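Putative alcohol dehydrogenase (Sinorhizobium meliloti, PDB 4J6F) probably oxidises alcohols with a nicotinamide cofactor, as a member of the medium-chain dehydrogenase/reductase family. Local coordinates at residues A[37-42]-A[108-113]; A[71-76]-A[377-382]; A[76-81]-A[363-368]. One frame throughout, in Å; residues are numbered along the deposited sequence.

Contact 1 of 3, residues A[37-42]-A[108-113]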
loop_
_atom_site.group_PDB
_atom_site.type_symbol
_atom_site.label_atom_id
_atom_site.label_comp_id
_atom_site.label_asym_id
_atom_site.label_seq_id
_atom_site.Cartn_x
_atom_site.Cartn_y
_atom_site.Cartn_z
ATOM N N VAL A 37 13.322 34.897 -10.737
ATOM C CA VAL A 37 12.210 34.459 -11.558
ATOM C C VAL A 37 11.035 34.242 -10.626
ATOM O O VAL A 37 11.111 33.435 -9.703
ATOM C CB VAL A 37 12.551 33.196 -12.357
ATOM C CG1 VAL A 37 11.291 32.593 -12.960
ATOM C CG2 VAL A 37 13.579 33.521 -13.435
ATOM N N LEU A 38 9.969 35.000 -10.871
ATOM C CA LEU A 38 8.779 35.017 -10.026
ATOM C C LEU A 38 7.636 34.220 -10.630
ATOM O O LEU A 38 7.304 34.393 -11.813
ATOM C CB LEU A 38 8.298 36.457 -9.809
ATOM C CG LEU A 38 9.193 37.462 -9.067
ATOM C CD1 LEU A 38 8.510 38.819 -9.013
ATOM C CD2 LEU A 38 9.521 36.972 -7.658
ATOM N N LEU A 39 7.039 33.353 -9.813
ATOM C CA LEU A 39 5.779 32.712 -10.148
ATOM C C LEU A 39 4.634 33.595 -9.649
ATOM O O LEU A 39 4.547 33.882 -8.460
ATOM C CB LEU A 39 5.706 31.336 -9.510
ATOM C CG LEU A 39 4.385 30.592 -9.674
ATOM C CD1 LEU A 39 4.227 30.151 -11.116
ATOM C CD2 LEU A 39 4.331 29.391 -8.743
ATOM N N THR A 40 3.754 34.005 -10.562
ATOM C CA THR A 40 2.771 35.064 -10.298
ATOM C C THR A 40 1.323 34.579 -10.217
ATOM O O THR A 40 0.418 35.364 -9.946
ATOM C CB THR A 40 2.862 36.172 -11.365
ATOM O OG1 THR A 40 2.482 35.640 -12.638
ATOM C CG2 THR A 40 4.280 36.710 -11.466
ATOM N N GLY A 41 1.112 33.290 -10.444
ATOM C CA GLY A 41 -0.210 32.681 -10.371
ATOM C C GLY A 41 -0.088 31.378 -11.125
ATOM O O GLY A 41 0.965 31.120 -11.723
ATOM N N HIS A 42 -1.138 30.552 -11.104
ATOM C CA HIS A 42 -1.135 29.291 -11.862
ATOM C C HIS A 42 -1.360 29.516 -13.367
ATOM O O HIS A 42 -1.984 30.505 -13.774
ATOM C CB HIS A 42 -2.156 28.298 -11.313
ATOM C CG HIS A 42 -1.883 27.866 -9.906
ATOM N ND1 HIS A 42 -0.841 27.027 -9.569
ATOM C CD2 HIS A 42 -2.530 28.143 -8.747
ATOM C CE1 HIS A 42 -0.850 26.819 -8.263
ATOM N NE2 HIS A 42 -1.866 27.483 -7.743
ATOM N N ARG A 108 5.960 33.985 -5.996
ATOM C CA ARG A 108 6.801 33.018 -5.286
ATOM C C ARG A 108 8.033 32.704 -6.107
ATOM O O ARG A 108 7.936 32.429 -7.295
ATOM C CB ARG A 108 6.020 31.721 -4.989
ATOM C CG ARG A 108 6.875 30.482 -4.720
ATOM C CD ARG A 108 7.492 30.438 -3.319
ATOM N NE ARG A 108 6.470 30.353 -2.280
ATOM C CZ ARG A 108 6.143 31.348 -1.457
ATOM N NH1 ARG A 108 5.185 31.173 -0.555
ATOM N NH2 ARG A 108 6.784 32.506 -1.526
ATOM N N ILE A 109 9.193 32.763 -5.474
ATOM C CA ILE A 109 10.389 32.255 -6.105
ATOM C C ILE A 109 10.433 30.751 -5.856
ATOM O O ILE A 109 10.504 30.307 -4.704
ATOM C CB ILE A 109 11.665 32.900 -5.518
ATOM C CG1 ILE A 109 11.649 34.410 -5.753
ATOM C CG2 ILE A 109 12.916 32.252 -6.124
ATOM C CD1 ILE A 109 12.549 35.198 -4.830
ATOM N N GLN A 110 10.395 29.971 -6.929
ATOM C CA GLN A 110 10.512 28.511 -6.818
ATOM C C GLN A 110 12.001 28.065 -6.747
ATOM O O GLN A 110 12.916 28.901 -6.643
ATOM C CB GLN A 110 9.777 27.831 -7.985
ATOM C CG GLN A 110 8.363 28.341 -8.222
ATOM C CD GLN A 110 7.616 27.544 -9.265
ATOM O OE1 GLN A 110 7.443 28.004 -10.393
ATOM N NE2 GLN A 110 7.167 26.333 -8.900
ATOM N N GLY A 111 12.242 26.756 -6.808
ATOM C CA GLY A 111 13.601 26.229 -6.815
ATOM C C GLY A 111 13.889 25.549 -5.503
ATOM O O GLY A 111 13.859 26.188 -4.450
ATOM N N THR A 112 14.094 24.240 -5.565
ATOM C CA THR A 112 14.305 23.416 -4.388
ATOM C C THR A 112 15.748 23.040 -4.113
ATOM O O THR A 112 16.182 23.038 -2.976
ATOM C CB THR A 112 13.488 22.119 -4.487
ATOM O OG1 THR A 112 13.642 21.562 -5.788
ATOM C CG2 THR A 112 12.041 22.396 -4.274
ATOM N N ASP A 113 16.484 22.712 -5.162
ATOM C CA ASP A 113 17.852 22.194 -5.034
ATOM C C ASP A 113 18.916 23.275 -5.061
ATOM O O ASP A 113 19.714 23.352 -5.991
ATOM C CB ASP A 113 18.122 21.170 -6.124
ATOM C CG ASP A 113 17.162 20.010 -6.069
ATOM O OD1 ASP A 113 16.571 19.797 -4.989
ATOM O OD2 ASP A 113 16.987 19.323 -7.101
HETATM O O HOH W 1 10.079 30.994 -9.634
#
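Leu39 and Arg108 form an antiparallel hydrogen-bonded pair, a single bridge between the end of strand 33-39 and an irregular chain. Leu39 N and Arg108 N each donate to the other's carbonyl O, both at 2.8 Å. The Leu39 side chain leans across the amide of Gln110. Its CG is anti to the backbone N (chi1 175°), which sets CD2 against Gln110 CD and OE1, both at 3.8 Å. Gln110 extends beyond CG towards this methyl, and its NE2 is taken up by the carbonyl O of Asp77. One residue along from the bridge, CG of Leu38 and CG1 of Ile109 each lie anti to their own carbonyl carbon (chi1 -64° and -61°), rotamers that let Leu38 CD2 meet Ile109 CG1 at 3.8 Å. A water spans the widening gap, donating to Val37 O at 2.7 Å and accepting from Gln110 N. The Arg108 guanidinium turns to other partners, His156 O and the carboxylate of Asp159. Around the contact, strand 48-51 packs Tyr50, Ser51 and Leu48 on Val37, Leu38 and Gln110, and helix 75-82 brings Arg81 against Leu39 and Val80 against Gln110.

Contact 2 of 3, residues A[71-76]-A[377-382]; sequences CGMNNT and LVVVPD
The flat groups that meet between Cys71 to Met73 and Leu377 to Val379 are backbone peptides, joined by three N-H...O bonds. Met73 N donates to Leu377 O at 2.9 Å, and the same oxygen is touched by the CA-H of Gly72. Cys71 and Val379 exchange bonds in both directions: Val379 N gives to Cys71 O at 2.7 Å, and Cys71 N gives to Val379 O in return. This is an antiparallel pairing inside the GroES-like catalytic domain of the medium-chain dehydrogenase/reductase fold, in which the last strand of the chain, 376-380, returns to the early strand 63-72. Cys71 and Val379 put their side chains on one face of the sheet. On the other, Val378 stands beside Gly72, a non-hydrogen-bonded pair whose CA atoms are 4.2 Å apart. Val378 and Val380 touch Ile183 of helix 182-185.

Met73, present as selenomethionine, follows the last bridged residue, Gly72, and reaches back along Leu377 and Val379. With CG anti to its carbonyl carbon and the chain bent at chi3 (75°), its CG rests 3.9 Å from Val379 CG2 and its SE 4.0 Å from Leu377 CB. Met73 SE is also 4.0 Å from Val379 CG2, which is thus met by two successive atoms of one flexible chain. Phe361, Gln365 and Phe368 of helix 361-370, together with Tyr162, pack on the Met73 side chain. Strand 352-357 continues the sheet on the far side of 376-380, running parallel to it. Past Met73 N the two backbones part, and a water fills the step, giving a hydrogen to Met73 O at 2.6 Å and taking one from Leu377 N at 3.0 Å.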
loop_
_atom_site.group_PDB
_atom_site.type_symbol
_atom_site.label_atom_id
_atom_site.label_comp_id
_atom_site.label_asym_id
_atom_site.label_seq_id
_atom_site.Cartn_x
_atom_site.Cartn_y
_atom_site.Cartn_z
ATOM N N CYS A 71 20.894 26.103 -8.778
ATOM C CA CYS A 71 19.618 25.549 -8.311
ATOM C C CYS A 71 19.034 24.536 -9.302
ATOM O O CYS A 71 18.803 24.863 -10.469
ATOM C CB CYS A 71 18.590 26.653 -8.045
ATOM S SG CYS A 71 17.123 26.022 -7.185
ATOM N N GLY A 72 18.774 23.320 -8.833
ATOM C CA GLY A 72 18.357 22.243 -9.720
ATOM C C GLY A 72 16.864 22.213 -9.928
ATOM O O GLY A 72 16.115 22.496 -9.006
HETATM N N MSE A 73 16.435 21.851 -11.137
HETATM C CA MSE A 73 15.005 21.809 -11.495
HETATM C C MSE A 73 14.355 20.477 -11.180
HETATM O O MSE A 73 14.973 19.420 -11.318
HETATM C CB MSE A 73 14.824 22.102 -12.977
HETATM C CG MSE A 73 15.740 23.215 -13.464
HETATM SE SE MSE A 73 15.225 23.682 -15.314
HETATM C CE MSE A 73 13.560 24.685 -14.962
ATOM N N ASN A 74 13.092 20.529 -10.756
ATOM C CA ASN A 74 12.305 19.342 -10.412
ATOM C C ASN A 74 10.874 19.398 -10.945
ATOM O O ASN A 74 10.338 20.474 -11.213
ATOM C CB ASN A 74 12.265 19.173 -8.897
ATOM C CG ASN A 74 13.621 18.876 -8.326
ATOM O OD1 ASN A 74 14.164 17.778 -8.493
ATOM N ND2 ASN A 74 14.195 19.863 -7.672
ATOM N N ASN A 75 10.243 18.236 -11.074
ATOM C CA ASN A 75 8.864 18.189 -11.532
ATOM C C ASN A 75 7.901 19.078 -10.731
ATOM O O ASN A 75 6.985 19.712 -11.287
ATOM C CB ASN A 75 8.391 16.744 -11.546
ATOM C CG ASN A 75 8.900 15.997 -12.753
ATOM O OD1 ASN A 75 9.508 16.578 -13.644
ATOM N ND2 ASN A 75 8.645 14.708 -12.797
ATOM N N THR A 76 8.126 19.144 -9.426
ATOM C CA THR A 76 7.257 19.916 -8.568
ATOM C C THR A 76 7.225 21.396 -8.970
ATOM O O THR A 76 6.204 22.045 -8.785
ATOM C CB THR A 76 7.620 19.710 -7.093
ATOM O OG1 THR A 76 6.563 20.200 -6.279
ATOM C CG2 THR A 76 8.919 20.414 -6.733
ATOM N N LEU A 377 18.744 19.123 -14.705
ATOM C CA LEU A 377 19.061 20.445 -15.228
ATOM C C LEU A 377 19.257 21.406 -14.057
ATOM O O LEU A 377 18.536 21.339 -13.042
ATOM C CB LEU A 377 17.985 20.931 -16.204
ATOM C CG LEU A 377 17.674 20.027 -17.414
ATOM C CD1 LEU A 377 16.710 20.721 -18.363
ATOM C CD2 LEU A 377 18.907 19.578 -18.192
ATOM N N VAL A 378 20.270 22.262 -14.189
ATOM C CA VAL A 378 20.661 23.202 -13.132
ATOM C C VAL A 378 20.555 24.653 -13.611
ATOM O O VAL A 378 21.031 24.991 -14.708
ATOM C CB VAL A 378 22.102 22.937 -12.663
ATOM C CG1 VAL A 378 22.478 23.885 -11.545
ATOM C CG2 VAL A 378 22.247 21.488 -12.229
ATOM N N VAL A 379 19.933 25.502 -12.791
ATOM C CA VAL A 379 19.791 26.925 -13.112
ATOM C C VAL A 379 20.783 27.779 -12.321
ATOM O O VAL A 379 20.837 27.690 -11.091
ATOM C CB VAL A 379 18.362 27.412 -12.862
ATOM C CG1 VAL A 379 18.285 28.912 -13.052
ATOM C CG2 VAL A 379 17.404 26.708 -13.804
ATOM N N VAL A 380 21.564 28.589 -13.038
ATOM C CA VAL A 380 22.582 29.458 -12.440
ATOM C C VAL A 380 22.229 30.936 -12.599
ATOM O O VAL A 380 21.837 31.342 -13.677
ATOM C CB VAL A 380 23.954 29.189 -13.080
ATOM C CG1 VAL A 380 24.963 30.273 -12.705
ATOM C CG2 VAL A 380 24.453 27.813 -12.670
ATOM N N PRO A 381 22.356 31.744 -11.524
ATOM C CA PRO A 381 22.064 33.176 -11.655
ATOM C C PRO A 381 22.987 33.930 -12.615
ATOM O O PRO A 381 24.201 33.712 -12.601
ATOM C CB PRO A 381 22.212 33.697 -10.229
ATOM C CG PRO A 381 21.832 32.519 -9.393
ATOM C CD PRO A 381 22.471 31.357 -10.105
ATOM N N ASP A 382 22.350 34.774 -13.444
ATOM C CA ASP A 382 22.931 35.686 -14.446
ATOM C C ASP A 382 21.898 35.966 -15.537
ATOM O O ASP A 382 21.645 35.128 -16.403
ATOM C CB ASP A 382 24.220 35.146 -15.076
ATOM C CG ASP A 382 25.479 35.783 -14.487
ATOM O OD1 ASP A 382 25.382 36.467 -13.440
ATOM O OD2 ASP A 382 26.572 35.596 -15.074
HETATM O O HOH W 2 16.129 18.487 -13.487
#

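Contact 3 of 3, residues A[76-81]-A[363-368]; sequences TDVWVR and RAQTDF
The CB of Gln365 is directed toward helix 76-81 and starts a chain whose CG is anti to the backbone N (chi1 -166°). CG comes within 4.0 Å of Val78 CG2 and lies at the edge of the Arg81 guanidinium, in its plane. After a bend at chi2, CD passes Val78 CG2 at 3.8 Å. The amide then divides its ends: OE1 meets Arg81 NH1 at 2.6 Å in a weak, poorly directed hydrogen bond, the guanidinium and amide planes being 57° apart, while NE2 turns to carbon, 3.5 Å from Val78 CG2 and 3.6 Å from Asp77 CB. Val78 CG2 is also at the ring edge of Phe368, 3.8 Å from CD2, so this one methyl touches both the amide and the ring. An alanine here removes the amide, which would probably leave Arg81 NH1 without this weak partner and a gap beside Val78 CG2. Arg81 is held further by its NE on Gly43 O, and the Asp77 carboxylate turns to Tyr162 OH and Asn74 N. Met369, next along the second helix, touches both Val78 and Arg81. The axes of these two short helical segments cross at -102° and approach to 11.3 Å, a spacing bridged by long side chains, in a helix-on-helix packing within the catalytic domain of a medium-chain dehydrogenase/reductase.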
loop_
_atom_site.group_PDB
_atom_site.type_symbol
_atom_site.label_atom_id
_atom_site.label_comp_id
_atom_site.label_asym_id
_atom_site.label_seq_id
_atom_site.Cartn_x
_atom_site.Cartn_y
_atom_site.Cartn_z
ATOM N N THR A 76 8.126 19.144 -9.426
ATOM C CA THR A 76 7.257 19.916 -8.568
ATOM C C THR A 76 7.225 21.396 -8.970
ATOM O O THR A 76 6.204 22.045 -8.785
ATOM C CB THR A 76 7.620 19.710 -7.093
ATOM O OG1 THR A 76 6.563 20.200 -6.279
ATOM C CG2 THR A 76 8.919 20.414 -6.733
ATOM N N ASP A 77 8.324 21.912 -9.544
ATOM C CA ASP A 77 8.368 23.267 -10.142
ATOM C C ASP A 77 7.188 23.483 -11.069
ATOM O O ASP A 77 6.448 24.468 -10.960
ATOM C CB ASP A 77 9.610 23.436 -11.025
ATOM C CG ASP A 77 10.924 23.397 -10.254
ATOM O OD1 ASP A 77 10.919 23.266 -9.003
ATOM O OD2 ASP A 77 11.974 23.500 -10.938
ATOM N N VAL A 78 7.054 22.533 -11.995
ATOM C CA VAL A 78 6.108 22.569 -13.091
ATOM C C VAL A 78 4.706 22.346 -12.554
ATOM O O VAL A 78 3.813 23.158 -12.783
ATOM C CB VAL A 78 6.463 21.494 -14.148
ATOM C CG1 VAL A 78 5.381 21.365 -15.202
ATOM C CG2 VAL A 78 7.774 21.825 -14.823
ATOM N N TRP A 79 4.514 21.259 -11.820
ATOM C CA TRP A 79 3.188 20.952 -11.295
ATOM C C TRP A 79 2.620 22.012 -10.360
ATOM O O TRP A 79 1.422 22.290 -10.416
ATOM C CB TRP A 79 3.143 19.563 -10.665
ATOM C CG TRP A 79 3.264 18.467 -11.694
ATOM C CD1 TRP A 79 2.744 18.455 -12.986
ATOM C CD2 TRP A 79 3.925 17.222 -11.526
ATOM N NE1 TRP A 79 3.066 17.272 -13.619
ATOM C CE2 TRP A 79 3.783 16.496 -12.742
ATOM C CE3 TRP A 79 4.623 16.642 -10.471
ATOM C CZ2 TRP A 79 4.320 15.221 -12.915
ATOM C CZ3 TRP A 79 5.162 15.364 -10.644
ATOM C CH2 TRP A 79 5.003 14.668 -11.856
ATOM N N VAL A 80 3.457 22.629 -9.530
ATOM C CA VAL A 80 2.971 23.720 -8.689
ATOM C C VAL A 80 2.493 24.875 -9.571
ATOM O O VAL A 80 1.437 25.441 -9.330
ATOM C CB VAL A 80 4.024 24.193 -7.672
ATOM C CG1 VAL A 80 3.654 25.536 -7.071
ATOM C CG2 VAL A 80 4.194 23.163 -6.572
ATOM N N ARG A 81 3.255 25.203 -10.610
ATOM C CA ARG A 81 2.903 26.311 -11.485
ATOM C C ARG A 81 1.603 26.017 -12.202
ATOM O O ARG A 81 0.722 26.866 -12.250
ATOM C CB ARG A 81 4.015 26.565 -12.489
ATOM C CG ARG A 81 3.842 27.800 -13.359
ATOM C CD ARG A 81 4.769 27.705 -14.559
ATOM N NE ARG A 81 4.169 26.818 -15.549
ATOM C CZ ARG A 81 4.827 25.923 -16.279
ATOM N NH1 ARG A 81 6.135 25.775 -16.156
ATOM N NH2 ARG A 81 4.163 25.168 -17.146
ATOM N N ARG A 363 13.511 28.875 -21.535
ATOM C CA ARG A 363 14.198 27.871 -22.336
ATOM C C ARG A 363 14.526 26.663 -21.458
ATOM O O ARG A 363 14.354 25.516 -21.884
ATOM C CB ARG A 363 15.460 28.455 -22.970
ATOM C CG ARG A 363 16.064 27.600 -24.073
ATOM C CD ARG A 363 17.390 28.169 -24.567
ATOM N NE ARG A 363 18.523 27.367 -24.101
ATOM C CZ ARG A 363 19.459 27.787 -23.250
ATOM N NH1 ARG A 363 20.443 26.967 -22.883
ATOM N NH2 ARG A 363 19.418 29.021 -22.763
ATOM N N ALA A 364 14.974 26.932 -20.228
ATOM C CA ALA A 364 15.303 25.881 -19.261
ATOM C C ALA A 364 14.124 24.964 -18.961
ATOM O O ALA A 364 14.262 23.739 -18.970
ATOM C CB ALA A 364 15.811 26.487 -17.975
ATOM N N GLN A 365 12.960 25.547 -18.694
ATOM C CA GLN A 365 11.823 24.731 -18.304
ATOM C C GLN A 365 11.164 24.016 -19.490
ATOM O O GLN A 365 10.543 22.949 -19.316
ATOM C CB GLN A 365 10.808 25.541 -17.514
ATOM C CG GLN A 365 9.805 24.651 -16.823
ATOM C CD GLN A 365 9.353 25.231 -15.525
ATOM O OE1 GLN A 365 8.598 26.192 -15.505
ATOM N NE2 GLN A 365 9.818 24.655 -14.424
ATOM N N THR A 366 11.300 24.603 -20.682
ATOM C CA THR A 366 10.843 23.950 -21.903
ATOM C C THR A 366 11.668 22.682 -22.078
ATOM O O THR A 366 11.120 21.575 -22.217
ATOM C CB THR A 366 10.932 24.873 -23.132
ATOM O OG1 THR A 366 10.278 26.111 -22.847
ATOM C CG2 THR A 366 10.222 24.277 -24.287
ATOM N N ASP A 367 12.986 22.835 -22.010
ATOM C CA ASP A 367 13.875 21.689 -22.059
ATOM C C ASP A 367 13.587 20.714 -20.940
ATOM O O ASP A 367 13.607 19.506 -21.152
ATOM C CB ASP A 367 15.319 22.145 -22.024
ATOM C CG ASP A 367 15.764 22.719 -23.344
ATOM O OD1 ASP A 367 14.903 22.900 -24.242
ATOM O OD2 ASP A 367 16.975 22.990 -23.489
ATOM N N PHE A 368 13.290 21.235 -19.754
ATOM C CA PHE A 368 12.974 20.375 -18.619
ATOM C C PHE A 368 11.757 19.495 -18.871
ATOM O O PHE A 368 11.760 18.319 -18.524
ATOM C CB PHE A 368 12.738 21.182 -17.363
ATOM C CG PHE A 368 12.424 20.335 -16.176
ATOM C CD1 PHE A 368 13.432 19.649 -15.516
ATOM C CD2 PHE A 368 11.115 20.198 -15.729
ATOM C CE1 PHE A 368 13.150 18.853 -14.425
ATOM C CE2 PHE A 368 10.820 19.403 -14.639
ATOM C CZ PHE A 368 11.843 18.728 -13.987
#

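Overall arrangement
The three contacts form a compact cluster in the GroES-like catalytic domain, on one side of the chain's centre, with centres about 9 to 11 Å apart. Along the chain come 37-42, 71-76 and 76-81, 108-113, then 363-368 and 377-382, so contact 1 alternates with the other two. Contacts 2 and 3 share Thr76 and helix 75-82, and strand 376-380 is the next element after helix 361-370. Asp113 O ties contact 1 to Gly72 N of contact 2; Gln110 NE2 ties it to Asp77 O of contact 3. The C-terminal helix and strand thus rejoin the N-terminal part, completing one domain after the chain has passed through the parallel-stranded Rossmann-type domain.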